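Local coordinates for protein haemagglutinin I (Physarum polycephalum, PDB 3A5P) that agglutinates red blood cells as a small lectin of the slime mould, binding carbohydrate through what appears to be a minimal recognition domain of the legume lectin fold, at the interface of chains A and B. Sequence-based numbering; all coordinates share one arbitrary frame. Chains: chain A/B, Haemagglutinin I.

Contact 1: the interface of chains A and B. Residues chain A 41, 45, 59, 61-62, 64; chain B 103-104.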
ATOM      1  N   THR A  41      -2.653   3.797   4.390  1.00 14.82           N
ATOM      2  CA  THR A  41      -2.691   2.700   5.366  1.00 15.27           C
ATOM      3  C   THR A  41      -3.545   3.080   6.581  1.00 15.13           C
ATOM      4  O   THR A  41      -3.427   4.184   7.116  1.00 15.58           O
ATOM      5  CB  THR A  41      -1.244   2.281   5.844  1.00 15.04           C
ATOM      6  OG1 THR A  41      -0.453   1.919   4.708  1.00 14.91           O
ATOM      7  CG2 THR A  41      -1.308   1.093   6.840  1.00 14.94           C
ATOM      8  N   ILE A  45      -1.540   1.756  14.859  1.00 23.12           N
ATOM      9  CA  ILE A  45      -0.266   2.326  15.349  1.00 24.67           C
ATOM     10  C   ILE A  45      -0.540   3.447  16.351  1.00 25.27           C
ATOM     11  O   ILE A  45      -1.230   4.413  16.037  1.00 25.42           O
ATOM     12  CB  ILE A  45       0.639   2.814  14.196  1.00 24.48           C
ATOM     13  CG1 ILE A  45       1.147   1.596  13.417  1.00 25.38           C
ATOM     14  CG2 ILE A  45       1.832   3.647  14.731  1.00 24.92           C
ATOM     15  CD1 ILE A  45       1.732   1.934  12.075  1.00 28.27           C
ATOM     16  N   HIS A  59      -2.018   6.561   7.659  1.00 16.46           N
ATOM     17  CA  HIS A  59      -0.793   7.003   7.005  1.00 16.46           C
ATOM     18  C   HIS A  59      -1.041   7.282   5.522  1.00 17.27           C
ATOM     19  O   HIS A  59      -1.641   6.463   4.801  1.00 17.43           O
ATOM     20  CB  HIS A  59       0.326   5.975   7.186  1.00 15.88           C
ATOM     21  CG  HIS A  59       0.939   6.005   8.546  1.00 15.01           C
ATOM     22  ND1 HIS A  59       0.372   5.374   9.628  1.00 15.90           N
ATOM     23  CD2 HIS A  59       2.057   6.618   9.004  1.00 15.39           C
ATOM     24  CE1 HIS A  59       1.114   5.592  10.700  1.00 15.32           C
ATOM     25  NE2 HIS A  59       2.148   6.335  10.346  1.00 16.20           N
ATOM     26  N   GLY A  61       0.835   7.346   2.398  1.00 18.95           N
ATOM     27  CA  GLY A  61       2.159   6.858   2.022  1.00 19.96           C
ATOM     28  C   GLY A  61       2.946   6.651   3.308  1.00 21.49           C
ATOM     29  O   GLY A  61       2.459   5.969   4.239  1.00 20.60           O
ATOM     30  N   ASP A  62       4.135   7.259   3.366  1.00 21.87           N
ATOM     31  CA  ASP A  62       5.057   7.128   4.507  1.00 23.74           C
ATOM     32  C   ASP A  62       4.534   7.839   5.759  1.00 23.70           C
ATOM     33  O   ASP A  62       4.826   7.442   6.886  1.00 24.44           O
ATOM     34  CB  ASP A  62       6.421   7.782   4.184  1.00 24.34           C
ATOM     35  CG  ASP A  62       7.349   6.920   3.309  1.00 27.81           C
ATOM     36  OD1 ASP A  62       6.929   6.275   2.357  1.00 29.37           O
ATOM     37  OD2 ASP A  62       8.574   6.952   3.548  1.00 34.32           O
ATOM     38  N   ARG A  64       2.359   9.968   8.676  1.00 22.73           N
ATOM     39  CA  ARG A  64       1.164   9.950   9.489  1.00 22.65           C
ATOM     40  C   ARG A  64       0.296  11.151   9.118  1.00 22.69           C
ATOM     41  O   ARG A  64       0.736  12.308   9.196  1.00 23.29           O
ATOM     42  CB  ARG A  64       1.506   9.926  10.963  1.00 23.00           C
ATOM     43  CG  ARG A  64       0.322   9.532  11.800  1.00 25.31           C
ATOM     44  CD  ARG A  64       0.598   9.811  13.219  1.00 30.50           C
ATOM     45  NE  ARG A  64       1.185   8.669  13.888  1.00 32.14           N
ATOM     46  CZ  ARG A  64       0.640   8.061  14.929  1.00 30.10           C
ATOM     47  NH1 ARG A  64      -0.511   8.485  15.409  1.00 31.63           N
ATOM     48  NH2 ARG A  64       1.257   7.040  15.493  1.00 29.23           N
TER
ATOM     49  N   LEU B 103       6.001   2.399   9.960  1.00 21.58           N
ATOM     50  CA  LEU B 103       5.066   3.513   9.968  1.00 21.90           C
ATOM     51  C   LEU B 103       5.074   4.124  11.381  1.00 23.20           C
ATOM     52  O   LEU B 103       4.860   3.421  12.355  1.00 24.26           O
ATOM     53  CB  LEU B 103       3.669   3.048   9.561  1.00 21.31           C
ATOM     54  CG  LEU B 103       3.545   2.623   8.092  1.00 20.35           C
ATOM     55  CD1 LEU B 103       2.140   2.057   7.805  1.00 19.62           C
ATOM     56  CD2 LEU B 103       3.925   3.752   7.101  1.00 17.69           C
ATOM     57  N   ALA B 104       5.354   5.422  11.463  1.00 25.15           N
ATOM     58  CA  ALA B 104       5.551   6.111  12.749  1.00 26.60           C
ATOM     59  C   ALA B 104       4.249   6.654  13.309  1.00 26.44           C
ATOM     60  O   ALA B 104       3.327   6.950  12.568  1.00 25.85           O
ATOM     61  CB  ALA B 104       6.550   7.249  12.579  1.00 26.89           C
ATOM     62  OXT ALA B 104       4.094   6.835  14.522  1.00 27.51           O
TER
HETATM   63  O   HOH W   1       5.870   7.017   9.256  1.00 29.44           O
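CG anti to the carbonyl carbon (chi1 -77°) and chi2 of 82° turn one face of the A:His59 imidazole to B:Leu103 and its NE2 to B:Ala104, while A:Arg64, CG anti to its backbone N and the chain bent at chi3, brings NE and NH2 to the same terminal carboxylate. The chains share a legume lectin fold, and the C-terminal tail of chain B docks here on strands 54-60 and 63-70 of chain A; whether this dimer is the biological one the structure alone does not show. Carboxylate oxygen O of B:Ala104 lies in the ring plane and accepts from A:His59 NE2 at 2.6 Å, a somewhat bent bond (145° at H). The same oxygen takes A:Arg64 NE on a lone pair at 3.0 Å. A:Arg64 NH2 reaches OXT of B:Ala104 at 3.0 Å, completing a side-on grip that fixes the rotation of the carboxylate and would offset its charge. B:Leu103 CB sits over the centre of the imidazole of A:His59, 3.8 Å from its centroid, and A:Arg64 CG covers the opposite face toward the rim. Crossing B:Leu103 at about a right angle, A:Ile45 presses its CD1 against CB of the leucine at 3.4 Å, a tight fit. Farther along, B:Leu103 CD1 meets the methyl CG2 of A:Thr41. A water bridges the backbone N of B:Ala104 and the carbonyl O of A:Asp62.

Contact 2: the interface of chains A and B. Residues chain A 38-39, 60-63, 101, 103; chain B 41, 60-62.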
ATOM      1  N   ALA A  38       0.445   6.610  -3.806  1.00 16.46           N
ATOM      2  CA  ALA A  38       0.843   5.870  -2.604  1.00 16.54           C
ATOM      3  C   ALA A  38      -0.388   5.328  -1.871  1.00 16.44           C
ATOM      4  O   ALA A  38      -1.406   6.038  -1.764  1.00 16.45           O
ATOM      5  CB  ALA A  38       1.679   6.751  -1.700  1.00 16.69           C
ATOM      6  N   PRO A  39      -0.327   4.055  -1.395  1.00 17.04           N
ATOM      7  CA  PRO A  39      -1.435   3.526  -0.602  1.00 16.40           C
ATOM      8  C   PRO A  39      -1.664   4.363   0.656  1.00 16.43           C
ATOM      9  O   PRO A  39      -0.718   4.949   1.205  1.00 16.52           O
ATOM     10  CB  PRO A  39      -0.975   2.104  -0.221  1.00 17.23           C
ATOM     11  CG  PRO A  39       0.008   1.722  -1.322  1.00 17.89           C
ATOM     12  CD  PRO A  39       0.727   3.043  -1.616  1.00 16.99           C
ATOM     13  N   ASN A  60      -0.608   8.447   5.075  1.00 17.69           N
ATOM     14  CA  ASN A  60      -0.678   8.796   3.654  1.00 17.75           C
ATOM     15  C   ASN A  60       0.703   8.505   3.056  1.00 18.94           C
ATOM     16  O   ASN A  60       1.652   9.288   3.218  1.00 18.23           O
ATOM     17  CB  ASN A  60      -1.099  10.265   3.501  1.00 18.42           C
ATOM     18  CG  ASN A  60      -1.442  10.642   2.063  1.00 18.67           C
ATOM     19  OD1 ASN A  60      -1.430   9.801   1.151  1.00 22.56           O
ATOM     20  ND2 ASN A  60      -1.738  11.922   1.856  1.00 19.56           N
ATOM     21  N   GLY A  61       0.835   7.346   2.398  1.00 18.95           N
ATOM     22  CA  GLY A  61       2.159   6.858   2.022  1.00 19.96           C
ATOM     23  C   GLY A  61       2.946   6.651   3.308  1.00 21.49           C
ATOM     24  O   GLY A  61       2.459   5.969   4.239  1.00 20.60           O
ATOM     25  N   ASP A  62       4.135   7.259   3.366  1.00 21.87           N
ATOM     26  CA  ASP A  62       5.057   7.128   4.507  1.00 23.74           C
ATOM     27  C   ASP A  62       4.534   7.839   5.759  1.00 23.70           C
ATOM     28  O   ASP A  62       4.826   7.442   6.886  1.00 24.44           O
ATOM     29  CB  ASP A  62       6.421   7.782   4.184  1.00 24.34           C
ATOM     30  CG  ASP A  62       7.349   6.920   3.309  1.00 27.81           C
ATOM     31  OD1 ASP A  62       6.929   6.275   2.357  1.00 29.37           O
ATOM     32  OD2 ASP A  62       8.574   6.952   3.548  1.00 34.32           O
ATOM     33  N   ASP A  63       3.789   8.912   5.546  1.00 23.84           N
ATOM     34  CA  ASP A  63       3.570   9.909   6.594  1.00 24.51           C
ATOM     35  C   ASP A  63       2.264   9.773   7.369  1.00 23.41           C
ATOM     36  O   ASP A  63       1.201   9.510   6.806  1.00 22.60           O
ATOM     37  CB  ASP A  63       3.685  11.297   6.002  1.00 25.89           C
ATOM     38  CG  ASP A  63       5.022  11.516   5.319  1.00 27.60           C
ATOM     39  OD1 ASP A  63       6.091  11.101   5.865  1.00 31.50           O
ATOM     40  OD2 ASP A  63       4.991  12.086   4.226  1.00 31.20           O
ATOM     41  N   LYS A 101      -0.917  11.125  -2.857  1.00 18.29           N
ATOM     42  CA  LYS A 101       0.445  11.485  -3.249  1.00 19.32           C
ATOM     43  C   LYS A 101       0.858  10.678  -4.460  1.00 19.44           C
ATOM     44  O   LYS A 101       0.868   9.436  -4.416  1.00 18.40           O
ATOM     45  CB  LYS A 101       1.399  11.221  -2.085  1.00 19.95           C
ATOM     46  CG  LYS A 101       1.174  12.168  -0.943  1.00 23.04           C
ATOM     47  CD  LYS A 101       1.386  11.488   0.400  1.00 29.20           C
ATOM     48  CE  LYS A 101       2.819  11.179   0.662  1.00 29.51           C
ATOM     49  NZ  LYS A 101       3.091  11.278   2.117  1.00 30.76           N
ATOM     50  N   LEU A 103       2.996   8.731  -7.041  1.00 21.88           N
ATOM     51  CA  LEU A 103       4.285   8.027  -7.055  1.00 21.82           C
ATOM     52  C   LEU A 103       5.116   8.552  -8.225  1.00 23.31           C
ATOM     53  O   LEU A 103       4.679   8.549  -9.375  1.00 24.24           O
ATOM     54  CB  LEU A 103       4.106   6.508  -7.103  1.00 21.86           C
ATOM     55  CG  LEU A 103       3.303   5.925  -5.928  1.00 19.79           C
ATOM     56  CD1 LEU A 103       3.060   4.440  -6.156  1.00 19.91           C
ATOM     57  CD2 LEU A 103       4.011   6.159  -4.580  1.00 21.28           C
TER
ATOM     58  N   THR B  41       5.021  -0.830  -3.461  1.00 16.20           N
ATOM     59  CA  THR B  41       4.221  -0.811  -4.677  1.00 16.21           C
ATOM     60  C   THR B  41       5.094  -1.177  -5.854  1.00 16.27           C
ATOM     61  O   THR B  41       6.223  -0.685  -5.968  1.00 16.15           O
ATOM     62  CB  THR B  41       3.588   0.568  -4.924  1.00 16.50           C
ATOM     63  OG1 THR B  41       2.712   0.883  -3.846  1.00 16.85           O
ATOM     64  CG2 THR B  41       2.795   0.606  -6.281  1.00 17.84           C
ATOM     65  N   ASN B  60       9.014   2.235  -2.227  1.00 17.71           N
ATOM     66  CA  ASN B  60       9.052   1.837  -0.828  1.00 18.43           C
ATOM     67  C   ASN B  60       8.251   2.903  -0.092  1.00 18.87           C
ATOM     68  O   ASN B  60       8.727   4.031   0.074  1.00 18.17           O
ATOM     69  CB  ASN B  60      10.521   1.783  -0.367  1.00 18.78           C
ATOM     70  CG  ASN B  60      10.687   1.177   1.023  1.00 19.15           C
ATOM     71  OD1 ASN B  60       9.709   0.809   1.666  1.00 22.43           O
ATOM     72  ND2 ASN B  60      11.927   1.099   1.499  1.00 18.89           N
ATOM     73  N   GLY B  61       7.007   2.586   0.281  1.00 18.20           N
ATOM     74  CA  GLY B  61       6.073   3.639   0.714  1.00 18.67           C
ATOM     75  C   GLY B  61       5.870   4.623  -0.437  1.00 20.33           C
ATOM     76  O   GLY B  61       5.559   4.211  -1.561  1.00 20.01           O
ATOM     77  N   ASP B  62       6.069   5.912  -0.180  1.00 20.26           N
ATOM     78  CA  ASP B  62       5.867   6.912  -1.236  1.00 22.24           C
ATOM     79  C   ASP B  62       7.160   7.252  -2.006  1.00 22.37           C
ATOM     80  O   ASP B  62       7.114   7.990  -2.986  1.00 23.76           O
ATOM     81  CB  ASP B  62       5.089   8.157  -0.702  1.00 22.90           C
ATOM     82  CG  ASP B  62       5.782   8.835   0.436  1.00 24.73           C
ATOM     83  OD1 ASP B  62       6.988   9.110   0.285  1.00 29.21           O
ATOM     84  OD2 ASP B  62       5.141   9.081   1.490  1.00 23.63           O
TER
HETATM   85  O   HOH W   2       6.766  11.092   2.492  1.00 38.83           O
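B:Asp62 meets A:Asp62 where the turns at the ends of strands 54-60 from the two chains come together, and with B:Gly61 it buries much of the surface in this patch. The two carboxylates are stacked, their planes 27° apart, each receiving the backbone N-H of the opposite aspartate. OD1 of A:Asp62 is met nearly along its C-O axis by B:Asp62 N at 2.7 Å, in a fairly straight bond (165° at H). Beside this bond, CA of B:Gly61 lies 3.2 Å from the same OD1 of A:Asp62. In the reverse direction A:Asp62 N gives its hydrogen to B:Asp62 OD2 at 2.8 Å, arriving from above the carboxylate plane. The exchange is not symmetric in detail: CG of B:Asp62 stands between its own backbone N and carbonyl carbon (chi1 59°), whereas that of A:Asp62 is anti to the carbonyl carbon.

A:Lys101 reaches B:Asp62 OD2 from the face opposite to A:Asp62 N, forming a salt bridge with NZ 3.1 Å from OD2. The backbone N and the ammonium thus hold this oxygen from opposite faces. The ammonium is itself steadied by a hydrogen bond to the carbonyl O of A:Asn60, NZ to O 2.7 Å, and by a salt bridge to A:Asp63 that is weak as a hydrogen bond. A water spans A:Asp63 OD2 and B:Asp62 OD2; the nearby ammonium would ease the repulsion between these acidic groups.

Apolar groups border the polar cluster. The methyl CB of A:Ala38 packs on CB of B:Asp62 at 3.8 Å, and A:Leu103 sends its two branches apart, CD1 to CG2 of B:Thr41 and CD2 to CA of B:Asp62. A:Pro39 lays CD near the hydroxyl OG1 of B:Thr41. Reciprocal side-chain-to-backbone bonds, reinforced by the lysine, fasten the two turns together across the two-fold dimer of the crystal.

The C-alpha centres of contact 1 and contact 2 lie about 9 Å apart, and the patches share A:Gly61 and A:Asp62 in the turn between strands 54-60 and 63-70. The carbonyl of A:Asp62 serves contact 1 through water, while its backbone N and carboxylate work in contact 2, so the turn joins tail docking to the pairing of turns. Leu103 and Thr41 appear in both with the chains exchanged, as expected of a two-fold interface. Each chain thus both offers its C-terminal tail and receives its partner's, which would favour a closed dimer if the pair persists in solution.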